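Local coordinates for protein alpha-1,4-endofucoidanase (Mariniflexile fucanivorans, PDB 6DLH) that cleaves alpha-1,4 linkages within fucoidan as a retaining family 107 glycoside hydrolase, this portion comprising the catalytic domain followed by three Ig-like domains, at residues 75-79 with 423-427; 316-320 with 369-373; 439-445 with 478-484; 457-463 with 496-502. All coordinates share one frame. Numbering follows the deposited sequence.

How the contacts relate
The four contacts show how a catalytic domain is joined to an appended Ig-like domain. Contact 2 pairs two helices of the catalytic domain; contact 1, whose nearest atoms are about 6 Å away, joins that domain to the first Ig-like domain beside a calcium ion. Contacts 3 and 4 lie in the two facing sheets of the Ig-like domain, their centres 12 Å apart, with L443 CD1 of contact 3 3.4 Å from L498 CD1 of contact 4. W423 of contact 1, next to the junction, reaches into this Ig-like core: its CH2 lies 3.6 Å from L498 CB and 4.2 Å from L443 CD1. Contact 4 reaches a second calcium through D502.

Contact 1. Residues 75-79 with 423-427; sequences IRTVD and WSRQY. With CA (calcium ion), chain H.
A calcium-binding loop where the catalytic domain meets the first Ig-like domain sets the geometry here. Residues 75-79 lead from helix 66-71 into strand 80-84 of the parallel catalytic sheet; residues 423-427 are mostly loop, with R425 at a positive phi (49°/-134°). The calcium is held by T77 O, D79 OD1 and D79 OD2, each at 2.4 Å, and by four waters. The CA atoms of R76 and S424 are 5.1 Å apart, those of D79 and R425 4.9 Å. R425 N donates to R76 O (2.7 Å), while the R425 side chain, m at chi1 and then extended, forks onto one carbonyl: NE and NH1 both reach I75 O at 3.0 Å, and its NH2 bonds A140 O. The R76 side chain, m, m, p from chi1 to chi3, bends back to stack its guanidinium flat on that of R425, centres 4.2 Å apart and planes at 26°; the like charges, R76 NH2 to R425 NH1 3.5 Å, lie among carbonyl acceptors, V447 O and K73 O for R76. D79, whose OD2 accepts from L46 N, receives Q426 NE2 on OD1 at 2.9 Å. A calcium-bound water completes the link, donating to R425 O at 2.8 Å.

Contact 2. Residues 316-320 with 369-373; sequences VVFMQ and STGIV
A glycine lets two helices come close, as helices 307-321 and 361-372 of the catalytic domain do here. V316 starts the first segment at the point of nearest backbone approach, its CA 4.7 Å from that of G371. Its carbonyl O lies 3.9 Å from G371 CA, and its CG1 meets T370 CG2 at 3.5 Å; a CB on G371 would stand only 3.3 Å from V316 CG2, so the glycine leaves room for the valine. One turn on from V316, M319 points toward the partner helix with rotamer m, t, p, placing its CE 3.5 Å from G371 O. Q320, bonded through N to V316 O (3.2 Å), packs CB against T370 O at 3.3 Å and extends with chi1 and chi2 both t. Direct contact is therefore van der Waals, and water supplies the polar link: one water donates to Q320 OE1 (3.1 Å) and T370 OG1 (3.0 Å), the latter hydroxyl also bonded to E366, and another lies 2.7 Å from Q320 OE1 and 2.9 Å from V373 O. The second helix ends here, V373 leaving helical angles although V373 N still bonds S369 O at 3.0 Å. V316 and M319 also pack on F342 of strand 341-342, while S369, I372 and V373 pack on helix 399-415.

Contact 3. Residues 439-445 with 478-484; sequences YSHNLVE and GTWTLSG
G478, whose backbone angles (93°/-4°) would jam a CB against the preceding carbonyl, opens the second segment, and G478 O accepts E445 N at 2.8 Å. E445 OE2 bonds I457 N. Strand 479-484 then runs antiparallel to strand 439-444, the short axes 4.5 Å apart at 154°. T479 faces V444 in a non-hydrogen-bonded pair. W480 forms a hydrogen-bonded pair with L443: W480 N to L443 O is 2.9 Å, L443 N to W480 O 2.7 Å. Its indole, m at chi1, lies on the same face as L443 and L482, packing on L460 of the opposing sheet and on I457 just before that strand. This is the two-layer sandwich of an Ig-like domain, in which 479-484 is the middle strand of a three-stranded sheet, with 439-444 at one edge and 471-476 at the other. T481 turns to the other face, where T481 OG1 donates to N442 OD1 (2.8 Å) and also bonds T475. L482 pairs with H441 through two bonds, L482 N to H441 O and H441 N to L482 O, both 2.9 Å, and its CD1 is 4.5 Å from L443 CD1. S483 sits across from S440, CA atoms 4.4 Å apart. At G484 the ladder continues: Y439 N reaches G484 O at 2.7 Å and G484 N reaches Y439 O at 3.2 Å, while Y439 OH bonds P431 O.

Contact 4. Residues 457-463 with 496-502; sequences ITGLTAS and FELMAQD. With CA (calcium ion), chain I.
Strands 459-463 and 496-502, antiparallel at 157° with axes 4.6 Å apart, belong to the second sheet of the Ig-like sandwich. A classic beta bulge opens the pairing: T458 and G459 both face Q501, with T458 N to Q501 O at 2.7 Å and Q501 N to G459 O at 2.9 Å. The absent side chain of G459 leaves room for Q501; a CB would lie 3.2 Å from Q501 OE1. On the face of L460, A462, L498 and A500, L460 CD1 nestles against L498 CB (4.2 Å) and A500 CB (4.5 Å), A462 CB sits by L498 CD2 (3.9 Å), and W423 fills in against L460, L498 and A500. On the other face M499 arches across T461, its CE 3.5 Å from T461 CG2 and 3.1 Å from A462 O. M499 N bonds T461 O at 2.7 Å. Calcium lies 2.9 Å from D502 OD2, shared with G419, D451 and E453, while D502 OD1 accepts from D504 N; the metal thus ties this strand's end to neighbouring loops.

Contact 1. Residues 75-79 with 423-427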
loop_
_atom_site.group_PDB
_atom_site.type_symbol
_atom_site.label_atom_id
_atom_site.label_comp_id
_atom_site.label_asym_id
_atom_site.label_seq_id
_atom_site.Cartn_x
_atom_site.Cartn_y
_atom_site.Cartn_z
ATOM N N ILE A 75 -20.246 4.554 -1.008
ATOM C CA ILE A 75 -19.836 5.948 -0.893
ATOM C C ILE A 75 -19.670 6.560 -2.283
ATOM O O ILE A 75 -18.683 6.311 -2.965
ATOM C CB ILE A 75 -18.565 6.100 -0.034
ATOM C CG1 ILE A 75 -18.703 5.371 1.309
ATOM C CG2 ILE A 75 -18.262 7.578 0.152
ATOM C CD1 ILE A 75 -17.449 5.383 2.168
ATOM N N ARG A 76 -20.628 7.397 -2.685
ATOM C CA ARG A 76 -20.730 7.779 -4.084
ATOM C C ARG A 76 -20.096 9.143 -4.360
ATOM O O ARG A 76 -19.848 9.445 -5.527
ATOM C CB ARG A 76 -22.192 7.713 -4.543
ATOM C CG ARG A 76 -22.827 6.341 -4.350
ATOM C CD ARG A 76 -22.440 5.429 -5.494
ATOM N NE ARG A 76 -21.191 4.706 -5.359
ATOM C CZ ARG A 76 -20.421 4.308 -6.371
ATOM N NH1 ARG A 76 -20.595 4.792 -7.588
ATOM N NH2 ARG A 76 -19.460 3.433 -6.152
ATOM N N THR A 77 -19.848 9.952 -3.306
ATOM C CA THR A 77 -19.405 11.330 -3.495
ATOM C C THR A 77 -17.910 11.496 -3.247
ATOM O O THR A 77 -17.362 12.568 -3.514
ATOM C CB THR A 77 -20.194 12.356 -2.666
ATOM O OG1 THR A 77 -20.060 12.068 -1.272
ATOM C CG2 THR A 77 -21.653 12.427 -3.062
ATOM N N VAL A 78 -17.256 10.444 -2.747
ATOM C CA VAL A 78 -15.817 10.484 -2.539
ATOM C C VAL A 78 -15.111 10.602 -3.894
ATOM O O VAL A 78 -15.581 10.073 -4.895
ATOM C CB VAL A 78 -15.336 9.266 -1.727
ATOM C CG1 VAL A 78 -15.696 7.938 -2.399
ATOM C CG2 VAL A 78 -13.850 9.345 -1.428
ATOM N N ASP A 79 -13.962 11.289 -3.908
ATOM C CA ASP A 79 -13.331 11.722 -5.143
ATOM C C ASP A 79 -11.973 11.046 -5.323
ATOM O O ASP A 79 -11.580 10.743 -6.447
ATOM C CB ASP A 79 -13.259 13.249 -5.203
ATOM C CG ASP A 79 -14.632 13.902 -5.199
ATOM O OD1 ASP A 79 -15.392 13.687 -6.170
ATOM O OD2 ASP A 79 -14.952 14.610 -4.218
ATOM N N TRP A 423 -23.421 12.806 -11.053
ATOM C CA TRP A 423 -22.697 11.577 -11.335
ATOM C C TRP A 423 -21.768 11.241 -10.168
ATOM O O TRP A 423 -21.318 12.127 -9.443
ATOM C CB TRP A 423 -21.917 11.707 -12.650
ATOM C CG TRP A 423 -22.770 11.650 -13.881
ATOM C CD1 TRP A 423 -23.457 12.680 -14.459
ATOM C CD2 TRP A 423 -23.020 10.493 -14.701
ATOM N NE1 TRP A 423 -24.123 12.244 -15.576
ATOM C CE2 TRP A 423 -23.872 10.907 -15.751
ATOM C CE3 TRP A 423 -22.613 9.154 -14.652
ATOM C CZ2 TRP A 423 -24.318 10.025 -16.736
ATOM C CZ3 TRP A 423 -23.057 8.281 -15.621
ATOM C CH2 TRP A 423 -23.895 8.715 -16.651
ATOM N N SER A 424 -21.452 9.952 -10.015
ATOM C CA SER A 424 -20.690 9.485 -8.869
ATOM C C SER A 424 -19.208 9.826 -9.019
ATOM O O SER A 424 -18.689 9.901 -10.132
ATOM C CB SER A 424 -20.908 8.011 -8.652
ATOM O OG SER A 424 -20.402 7.249 -9.738
ATOM N N ARG A 425 -18.549 10.049 -7.874
ATOM C CA ARG A 425 -17.096 10.126 -7.754
ATOM C C ARG A 425 -16.500 11.063 -8.805
ATOM O O ARG A 425 -17.005 12.165 -8.990
ATOM C CB ARG A 425 -16.489 8.720 -7.739
ATOM C CG ARG A 425 -17.155 7.799 -6.729
ATOM C CD ARG A 425 -16.403 6.503 -6.550
ATOM N NE ARG A 425 -16.863 5.806 -5.358
ATOM C CZ ARG A 425 -16.435 4.612 -4.959
ATOM N NH1 ARG A 425 -16.879 4.092 -3.825
ATOM N NH2 ARG A 425 -15.582 3.926 -5.696
ATOM N N GLN A 426 -15.423 10.616 -9.469
ATOM C CA GLN A 426 -14.704 11.421 -10.450
ATOM C C GLN A 426 -14.878 10.883 -11.876
ATOM O O GLN A 426 -14.868 11.667 -12.822
ATOM C CB GLN A 426 -13.222 11.538 -10.089
ATOM C CG GLN A 426 -12.950 12.488 -8.929
ATOM C CD GLN A 426 -13.213 13.926 -9.295
ATOM O OE1 GLN A 426 -12.568 14.485 -10.178
ATOM N NE2 GLN A 426 -14.159 14.544 -8.601
ATOM N N TYR A 427 -15.041 9.561 -12.042
ATOM C CA TYR A 427 -15.176 9.002 -13.381
ATOM C C TYR A 427 -16.264 7.935 -13.440
ATOM O O TYR A 427 -16.593 7.326 -12.425
ATOM C CB TYR A 427 -13.896 8.286 -13.807
ATOM C CG TYR A 427 -12.599 9.039 -13.649
ATOM C CD1 TYR A 427 -12.333 10.196 -14.373
ATOM C CD2 TYR A 427 -11.599 8.542 -12.824
ATOM C CE1 TYR A 427 -11.116 10.857 -14.252
ATOM C CE2 TYR A 427 -10.381 9.189 -12.692
ATOM C CZ TYR A 427 -10.138 10.348 -13.411
ATOM O OH TYR A 427 -8.931 10.973 -13.268
HETATM CA CA CA H . -17.231 14.506 -4.924
HETATM O O HOH W 1 -18.239 13.362 -6.727
HETATM O O HOH W 2 -17.396 15.892 -2.918
HETATM O O HOH W 3 -19.709 15.186 -4.538
HETATM O O HOH W 4 -16.902 16.511 -5.987
#

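Contact 2. Residues 316-320 with 369-373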
loop_
_atom_site.group_PDB
_atom_site.type_symbol
_atom_site.label_atom_id
_atom_site.label_comp_id
_atom_site.label_asym_id
_atom_site.label_seq_id
_atom_site.Cartn_x
_atom_site.Cartn_y
_atom_site.Cartn_z
ATOM N N VAL A 316 -11.049 25.192 8.420
ATOM C CA VAL A 316 -12.070 24.697 7.518
ATOM C C VAL A 316 -12.988 25.850 7.102
ATOM O O VAL A 316 -13.347 25.961 5.930
ATOM C CB VAL A 316 -12.787 23.499 8.172
ATOM C CG1 VAL A 316 -14.291 23.619 8.243
ATOM C CG2 VAL A 316 -12.342 22.165 7.603
ATOM N N VAL A 317 -13.311 26.746 8.050
ATOM C CA VAL A 317 -14.125 27.913 7.749
ATOM C C VAL A 317 -13.368 28.814 6.773
ATOM O O VAL A 317 -13.970 29.343 5.843
ATOM C CB VAL A 317 -14.576 28.655 9.026
ATOM C CG1 VAL A 317 -15.233 29.993 8.711
ATOM C CG2 VAL A 317 -15.517 27.796 9.848
ATOM N N PHE A 318 -12.047 28.943 6.966
ATOM C CA PHE A 318 -11.197 29.709 6.060
ATOM C C PHE A 318 -11.350 29.227 4.615
ATOM O O PHE A 318 -11.317 30.031 3.682
ATOM C CB PHE A 318 -9.725 29.635 6.479
ATOM C CG PHE A 318 -8.796 30.537 5.699
ATOM C CD1 PHE A 318 -8.563 31.845 6.105
ATOM C CD2 PHE A 318 -8.156 30.088 4.555
ATOM C CE1 PHE A 318 -7.716 32.680 5.390
ATOM C CE2 PHE A 318 -7.313 30.923 3.834
ATOM C CZ PHE A 318 -7.091 32.216 4.251
ATOM N N MET A 319 -11.468 27.903 4.439
ATOM C CA MET A 319 -11.593 27.298 3.122
ATOM C C MET A 319 -12.932 27.699 2.510
ATOM O O MET A 319 -13.008 28.004 1.324
ATOM C CB MET A 319 -11.487 25.770 3.206
ATOM C CG MET A 319 -10.068 25.278 3.441
ATOM S SD MET A 319 -9.946 23.507 3.815
ATOM C CE MET A 319 -10.560 22.782 2.299
ATOM N N GLN A 320 -13.974 27.740 3.342
ATOM C CA GLN A 320 -15.293 28.169 2.905
ATOM C C GLN A 320 -15.292 29.650 2.521
ATOM O O GLN A 320 -15.777 30.009 1.448
ATOM C CB GLN A 320 -16.312 27.860 3.997
ATOM C CG GLN A 320 -17.716 28.365 3.699
ATOM C CD GLN A 320 -18.606 28.033 4.869
ATOM O OE1 GLN A 320 -19.438 27.124 4.791
ATOM N NE2 GLN A 320 -18.403 28.738 5.976
ATOM N N SER A 369 -18.520 19.343 5.136
ATOM C CA SER A 369 -19.371 20.121 4.250
ATOM C C SER A 369 -18.990 21.600 4.297
ATOM O O SER A 369 -19.022 22.274 3.267
ATOM C CB SER A 369 -20.835 19.901 4.543
ATOM O OG SER A 369 -21.116 20.123 5.915
ATOM N N THR A 370 -18.625 22.095 5.490
ATOM C CA THR A 370 -18.160 23.466 5.609
ATOM C C THR A 370 -16.917 23.637 4.743
ATOM O O THR A 370 -16.776 24.628 4.038
ATOM C CB THR A 370 -17.898 23.870 7.070
ATOM O OG1 THR A 370 -19.143 23.957 7.766
ATOM C CG2 THR A 370 -17.190 25.203 7.193
ATOM N N GLY A 371 -16.023 22.651 4.794
ATOM C CA GLY A 371 -14.733 22.754 4.128
ATOM C C GLY A 371 -14.808 22.670 2.601
ATOM O O GLY A 371 -14.019 23.325 1.925
ATOM N N ILE A 372 -15.724 21.850 2.053
ATOM C CA ILE A 372 -15.640 21.485 0.642
ATOM C C ILE A 372 -16.829 21.993 -0.180
ATOM O O ILE A 372 -16.678 22.235 -1.376
ATOM C CB ILE A 372 -15.363 19.977 0.414
ATOM C CG1 ILE A 372 -16.584 19.088 0.681
ATOM C CG2 ILE A 372 -14.143 19.503 1.186
ATOM C CD1 ILE A 372 -16.383 17.621 0.293
ATOM N N VAL A 373 -18.018 22.145 0.419
ATOM C CA VAL A 373 -19.160 22.551 -0.397
ATOM C C VAL A 373 -18.966 24.005 -0.833
ATOM O O VAL A 373 -19.077 24.922 -0.020
ATOM C CB VAL A 373 -20.510 22.324 0.304
ATOM C CG1 VAL A 373 -21.677 22.788 -0.558
ATOM C CG2 VAL A 373 -20.694 20.867 0.695
HETATM O O HOH W 5 -20.845 26.401 7.413
HETATM O O HOH W 6 -19.725 25.322 2.768
#

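Contact 3. Residues 439-445 with 478-484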
loop_
_atom_site.group_PDB
_atom_site.type_symbol
_atom_site.label_atom_id
_atom_site.label_comp_id
_atom_site.label_asym_id
_atom_site.label_seq_id
_atom_site.Cartn_x
_atom_site.Cartn_y
_atom_site.Cartn_z
ATOM N N TYR A 439 -21.301 -7.196 -25.494
ATOM C CA TYR A 439 -20.997 -6.134 -24.547
ATOM C C TYR A 439 -22.230 -5.869 -23.687
ATOM O O TYR A 439 -23.341 -5.833 -24.212
ATOM C CB TYR A 439 -20.574 -4.871 -25.304
ATOM C CG TYR A 439 -19.958 -3.793 -24.449
ATOM C CD1 TYR A 439 -18.592 -3.759 -24.222
ATOM C CD2 TYR A 439 -20.737 -2.800 -23.873
ATOM C CE1 TYR A 439 -18.016 -2.776 -23.430
ATOM C CE2 TYR A 439 -20.178 -1.808 -23.079
ATOM C CZ TYR A 439 -18.810 -1.797 -22.858
ATOM O OH TYR A 439 -18.244 -0.832 -22.077
ATOM N N SER A 440 -22.027 -5.683 -22.372
ATOM C CA SER A 440 -23.122 -5.390 -21.457
ATOM C C SER A 440 -22.626 -4.740 -20.163
ATOM O O SER A 440 -21.866 -5.348 -19.413
ATOM C CB SER A 440 -23.909 -6.632 -21.160
ATOM O OG SER A 440 -25.229 -6.295 -20.779
ATOM N N HIS A 441 -23.102 -3.516 -19.890
ATOM C CA HIS A 441 -22.796 -2.814 -18.650
ATOM C C HIS A 441 -24.004 -2.022 -18.157
ATOM O O HIS A 441 -24.622 -1.276 -18.913
ATOM C CB HIS A 441 -21.566 -1.906 -18.801
ATOM C CG HIS A 441 -21.172 -1.233 -17.525
ATOM N ND1 HIS A 441 -20.417 -1.866 -16.555
ATOM C CD2 HIS A 441 -21.428 0.008 -17.052
ATOM C CE1 HIS A 441 -20.229 -1.047 -15.539
ATOM N NE2 HIS A 441 -20.840 0.107 -15.820
ATOM N N ASN A 442 -24.308 -2.186 -16.865
ATOM C CA ASN A 442 -25.419 -1.511 -16.214
ATOM C C ASN A 442 -24.940 -0.211 -15.565
ATOM O O ASN A 442 -23.851 -0.152 -15.009
ATOM C CB ASN A 442 -26.073 -2.428 -15.179
ATOM C CG ASN A 442 -26.792 -3.608 -15.804
ATOM O OD1 ASN A 442 -27.020 -3.627 -17.014
ATOM N ND2 ASN A 442 -27.157 -4.591 -14.993
ATOM N N LEU A 443 -25.774 0.830 -15.647
ATOM C CA LEU A 443 -25.598 2.065 -14.895
ATOM C C LEU A 443 -26.822 2.229 -13.999
ATOM O O LEU A 443 -27.956 2.099 -14.469
ATOM C CB LEU A 443 -25.451 3.250 -15.856
ATOM C CG LEU A 443 -24.175 3.304 -16.697
ATOM C CD1 LEU A 443 -24.119 4.602 -17.480
ATOM C CD2 LEU A 443 -22.917 3.169 -15.841
ATOM N N VAL A 444 -26.586 2.458 -12.700
ATOM C CA VAL A 444 -27.646 2.234 -11.728
ATOM C C VAL A 444 -27.920 3.516 -10.945
ATOM O O VAL A 444 -27.001 4.121 -10.396
ATOM C CB VAL A 444 -27.321 1.035 -10.814
ATOM C CG1 VAL A 444 -28.399 0.795 -9.762
ATOM C CG2 VAL A 444 -27.080 -0.229 -11.628
ATOM N N GLU A 445 -29.196 3.919 -10.932
ATOM C CA GLU A 445 -29.663 5.050 -10.150
ATOM C C GLU A 445 -29.347 4.801 -8.674
ATOM O O GLU A 445 -29.619 3.724 -8.137
ATOM C CB GLU A 445 -31.156 5.268 -10.401
ATOM C CG GLU A 445 -31.687 6.562 -9.807
ATOM C CD GLU A 445 -33.194 6.760 -9.866
ATOM O OE1 GLU A 445 -33.906 5.830 -10.310
ATOM O OE2 GLU A 445 -33.657 7.852 -9.478
ATOM N N GLY A 478 -34.676 2.085 -12.827
ATOM C CA GLY A 478 -33.477 2.648 -12.222
ATOM C C GLY A 478 -32.175 2.071 -12.777
ATOM O O GLY A 478 -31.090 2.525 -12.410
ATOM N N THR A 479 -32.287 1.077 -13.663
ATOM C CA THR A 479 -31.112 0.484 -14.282
ATOM C C THR A 479 -31.144 0.715 -15.791
ATOM O O THR A 479 -32.104 0.345 -16.465
ATOM C CB THR A 479 -30.992 -1.005 -13.946
ATOM O OG1 THR A 479 -30.916 -1.093 -12.524
ATOM C CG2 THR A 479 -29.778 -1.658 -14.576
ATOM N N TRP A 480 -30.082 1.346 -16.303
ATOM C CA TRP A 480 -29.860 1.452 -17.734
ATOM C C TRP A 480 -28.734 0.501 -18.128
ATOM O O TRP A 480 -27.846 0.220 -17.324
ATOM C CB TRP A 480 -29.569 2.902 -18.143
ATOM C CG TRP A 480 -30.808 3.746 -18.191
ATOM C CD1 TRP A 480 -31.520 4.102 -19.301
ATOM C CD2 TRP A 480 -31.509 4.314 -17.067
ATOM N NE1 TRP A 480 -32.607 4.856 -18.949
ATOM C CE2 TRP A 480 -32.630 5.002 -17.586
ATOM C CE3 TRP A 480 -31.302 4.309 -15.679
ATOM C CZ2 TRP A 480 -33.533 5.681 -16.765
ATOM C CZ3 TRP A 480 -32.195 4.980 -14.868
ATOM C CH2 TRP A 480 -33.293 5.661 -15.406
ATOM N N THR A 481 -28.805 -0.008 -19.361
ATOM C CA THR A 481 -27.841 -0.970 -19.868
ATOM C C THR A 481 -27.303 -0.486 -21.209
ATOM O O THR A 481 -28.063 -0.112 -22.097
ATOM C CB THR A 481 -28.471 -2.361 -20.006
ATOM O OG1 THR A 481 -29.047 -2.660 -18.735
ATOM C CG2 THR A 481 -27.481 -3.440 -20.394
ATOM N N LEU A 482 -25.973 -0.478 -21.305
ATOM C CA LEU A 482 -25.245 -0.310 -22.546
ATOM C C LEU A 482 -24.908 -1.712 -23.042
ATOM O O LEU A 482 -24.197 -2.457 -22.361
ATOM C CB LEU A 482 -23.963 0.471 -22.244
ATOM C CG LEU A 482 -24.061 1.996 -22.277
ATOM C CD1 LEU A 482 -25.099 2.524 -21.294
ATOM C CD2 LEU A 482 -22.698 2.615 -22.001
ATOM N N SER A 483 -25.458 -2.075 -24.208
ATOM C CA SER A 483 -25.258 -3.420 -24.721
ATOM C C SER A 483 -25.263 -3.444 -26.247
ATOM O O SER A 483 -25.713 -2.506 -26.902
ATOM C CB SER A 483 -26.239 -4.415 -24.123
ATOM O OG SER A 483 -27.557 -4.203 -24.608
ATOM N N GLY A 484 -24.757 -4.563 -26.772
ATOM C CA GLY A 484 -24.590 -4.827 -28.189
ATOM C C GLY A 484 -23.468 -5.840 -28.396
ATOM O O GLY A 484 -22.926 -6.363 -27.423
#

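Contact 4. Residues 457-463 with 496-502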
loop_
_atom_site.group_PDB
_atom_site.type_symbol
_atom_site.label_atom_id
_atom_site.label_comp_id
_atom_site.label_asym_id
_atom_site.label_seq_id
_atom_site.Cartn_x
_atom_site.Cartn_y
_atom_site.Cartn_z
ATOM N N ILE A 457 -34.380 9.982 -11.475
ATOM C CA ILE A 457 -33.786 10.077 -12.798
ATOM C C ILE A 457 -34.847 9.674 -13.824
ATOM O O ILE A 457 -35.335 8.544 -13.791
ATOM C CB ILE A 457 -32.563 9.139 -12.862
ATOM C CG1 ILE A 457 -31.456 9.557 -11.885
ATOM C CG2 ILE A 457 -32.053 8.990 -14.290
ATOM C CD1 ILE A 457 -30.716 10.830 -12.265
ATOM N N THR A 458 -35.191 10.595 -14.734
ATOM C CA THR A 458 -36.328 10.409 -15.627
ATOM C C THR A 458 -35.865 9.916 -16.996
ATOM O O THR A 458 -36.690 9.550 -17.828
ATOM C CB THR A 458 -37.181 11.677 -15.764
ATOM O OG1 THR A 458 -36.338 12.775 -16.128
ATOM C CG2 THR A 458 -37.993 11.988 -14.523
ATOM N N GLY A 459 -34.546 9.916 -17.217
ATOM C CA GLY A 459 -33.999 9.449 -18.478
ATOM C C GLY A 459 -32.476 9.389 -18.449
ATOM O O GLY A 459 -31.837 10.113 -17.689
ATOM N N LEU A 460 -31.921 8.485 -19.265
ATOM C CA LEU A 460 -30.507 8.495 -19.607
ATOM C C LEU A 460 -30.383 8.298 -21.112
ATOM O O LEU A 460 -30.981 7.378 -21.669
ATOM C CB LEU A 460 -29.756 7.385 -18.861
ATOM C CG LEU A 460 -28.302 7.185 -19.306
ATOM C CD1 LEU A 460 -27.383 8.247 -18.711
ATOM C CD2 LEU A 460 -27.792 5.792 -18.961
ATOM N N THR A 461 -29.592 9.166 -21.747
ATOM C CA THR A 461 -29.314 9.072 -23.171
ATOM C C THR A 461 -27.918 9.622 -23.433
ATOM O O THR A 461 -27.235 10.048 -22.506
ATOM C CB THR A 461 -30.441 9.706 -24.003
ATOM O OG1 THR A 461 -30.141 9.485 -25.385
ATOM C CG2 THR A 461 -30.664 11.175 -23.707
ATOM N N ALA A 462 -27.493 9.589 -24.698
ATOM C CA ALA A 462 -26.137 9.969 -25.061
ATOM C C ALA A 462 -26.169 11.019 -26.169
ATOM O O ALA A 462 -27.220 11.260 -26.772
ATOM C CB ALA A 462 -25.362 8.745 -25.486
ATOM N N SER A 463 -25.008 11.654 -26.389
ATOM C CA SER A 463 -24.773 12.532 -27.525
ATOM C C SER A 463 -23.286 12.529 -27.870
ATOM O O SER A 463 -22.439 12.451 -26.982
ATOM C CB SER A 463 -25.301 13.928 -27.288
ATOM O OG SER A 463 -24.681 14.531 -26.161
ATOM N N PHE A 496 -17.671 9.803 -25.789
ATOM C CA PHE A 496 -18.969 10.445 -25.909
ATOM C C PHE A 496 -19.509 10.824 -24.529
ATOM O O PHE A 496 -18.945 10.456 -23.500
ATOM C CB PHE A 496 -19.933 9.550 -26.692
ATOM C CG PHE A 496 -20.063 8.154 -26.137
ATOM C CD1 PHE A 496 -19.079 7.204 -26.368
ATOM C CD2 PHE A 496 -21.160 7.797 -25.365
ATOM C CE1 PHE A 496 -19.200 5.923 -25.848
ATOM C CE2 PHE A 496 -21.285 6.513 -24.857
ATOM C CZ PHE A 496 -20.303 5.579 -25.096
ATOM N N GLU A 497 -20.619 11.563 -24.545
ATOM C CA GLU A 497 -21.256 12.073 -23.348
ATOM C C GLU A 497 -22.440 11.173 -23.011
ATOM O O GLU A 497 -23.216 10.820 -23.898
ATOM C CB GLU A 497 -21.770 13.493 -23.605
ATOM C CG GLU A 497 -20.694 14.471 -24.037
ATOM C CD GLU A 497 -19.776 14.942 -22.923
ATOM O OE1 GLU A 497 -18.602 14.527 -22.916
ATOM O OE2 GLU A 497 -20.237 15.725 -22.067
ATOM N N LEU A 498 -22.555 10.797 -21.729
ATOM C CA LEU A 498 -23.810 10.278 -21.212
ATOM C C LEU A 498 -24.568 11.415 -20.534
ATOM O O LEU A 498 -23.959 12.281 -19.913
ATOM C CB LEU A 498 -23.538 9.122 -20.247
ATOM C CG LEU A 498 -23.079 7.820 -20.901
ATOM C CD1 LEU A 498 -22.956 6.713 -19.866
ATOM C CD2 LEU A 498 -24.018 7.402 -22.027
ATOM N N MET A 499 -25.898 11.405 -20.658
ATOM C CA MET A 499 -26.700 12.505 -20.151
ATOM C C MET A 499 -27.812 11.991 -19.239
ATOM O O MET A 499 -28.755 11.331 -19.683
ATOM C CB MET A 499 -27.300 13.303 -21.307
ATOM C CG MET A 499 -26.249 13.902 -22.228
ATOM S SD MET A 499 -27.046 14.614 -23.679
ATOM C CE MET A 499 -27.849 13.174 -24.379
ATOM N N ALA A 500 -27.690 12.317 -17.950
ATOM C CA ALA A 500 -28.680 11.896 -16.977
ATOM C C ALA A 500 -29.680 13.027 -16.775
ATOM O O ALA A 500 -29.293 14.189 -16.710
ATOM C CB ALA A 500 -28.002 11.502 -15.688
ATOM N N GLN A 501 -30.964 12.665 -16.672
ATOM C CA GLN A 501 -32.026 13.650 -16.642
ATOM C C GLN A 501 -32.871 13.453 -15.391
ATOM O O GLN A 501 -33.121 12.321 -14.977
ATOM C CB GLN A 501 -32.902 13.524 -17.896
ATOM C CG GLN A 501 -33.960 14.617 -18.003
ATOM C CD GLN A 501 -34.936 14.441 -19.142
ATOM O OE1 GLN A 501 -35.442 13.346 -19.393
ATOM N NE2 GLN A 501 -35.233 15.537 -19.825
ATOM N N ASP A 502 -33.302 14.581 -14.812
ATOM C CA ASP A 502 -34.387 14.618 -13.844
ATOM C C ASP A 502 -35.319 15.776 -14.202
ATOM O O ASP A 502 -35.135 16.437 -15.227
ATOM C CB ASP A 502 -33.874 14.633 -12.400
ATOM C CG ASP A 502 -33.021 15.832 -12.001
ATOM O OD1 ASP A 502 -32.924 16.798 -12.796
ATOM O OD2 ASP A 502 -32.450 15.785 -10.879
HETATM CA CA CA I . -33.451 17.580 -8.909
HETATM O O HOH W 7 -35.552 16.550 -9.868
#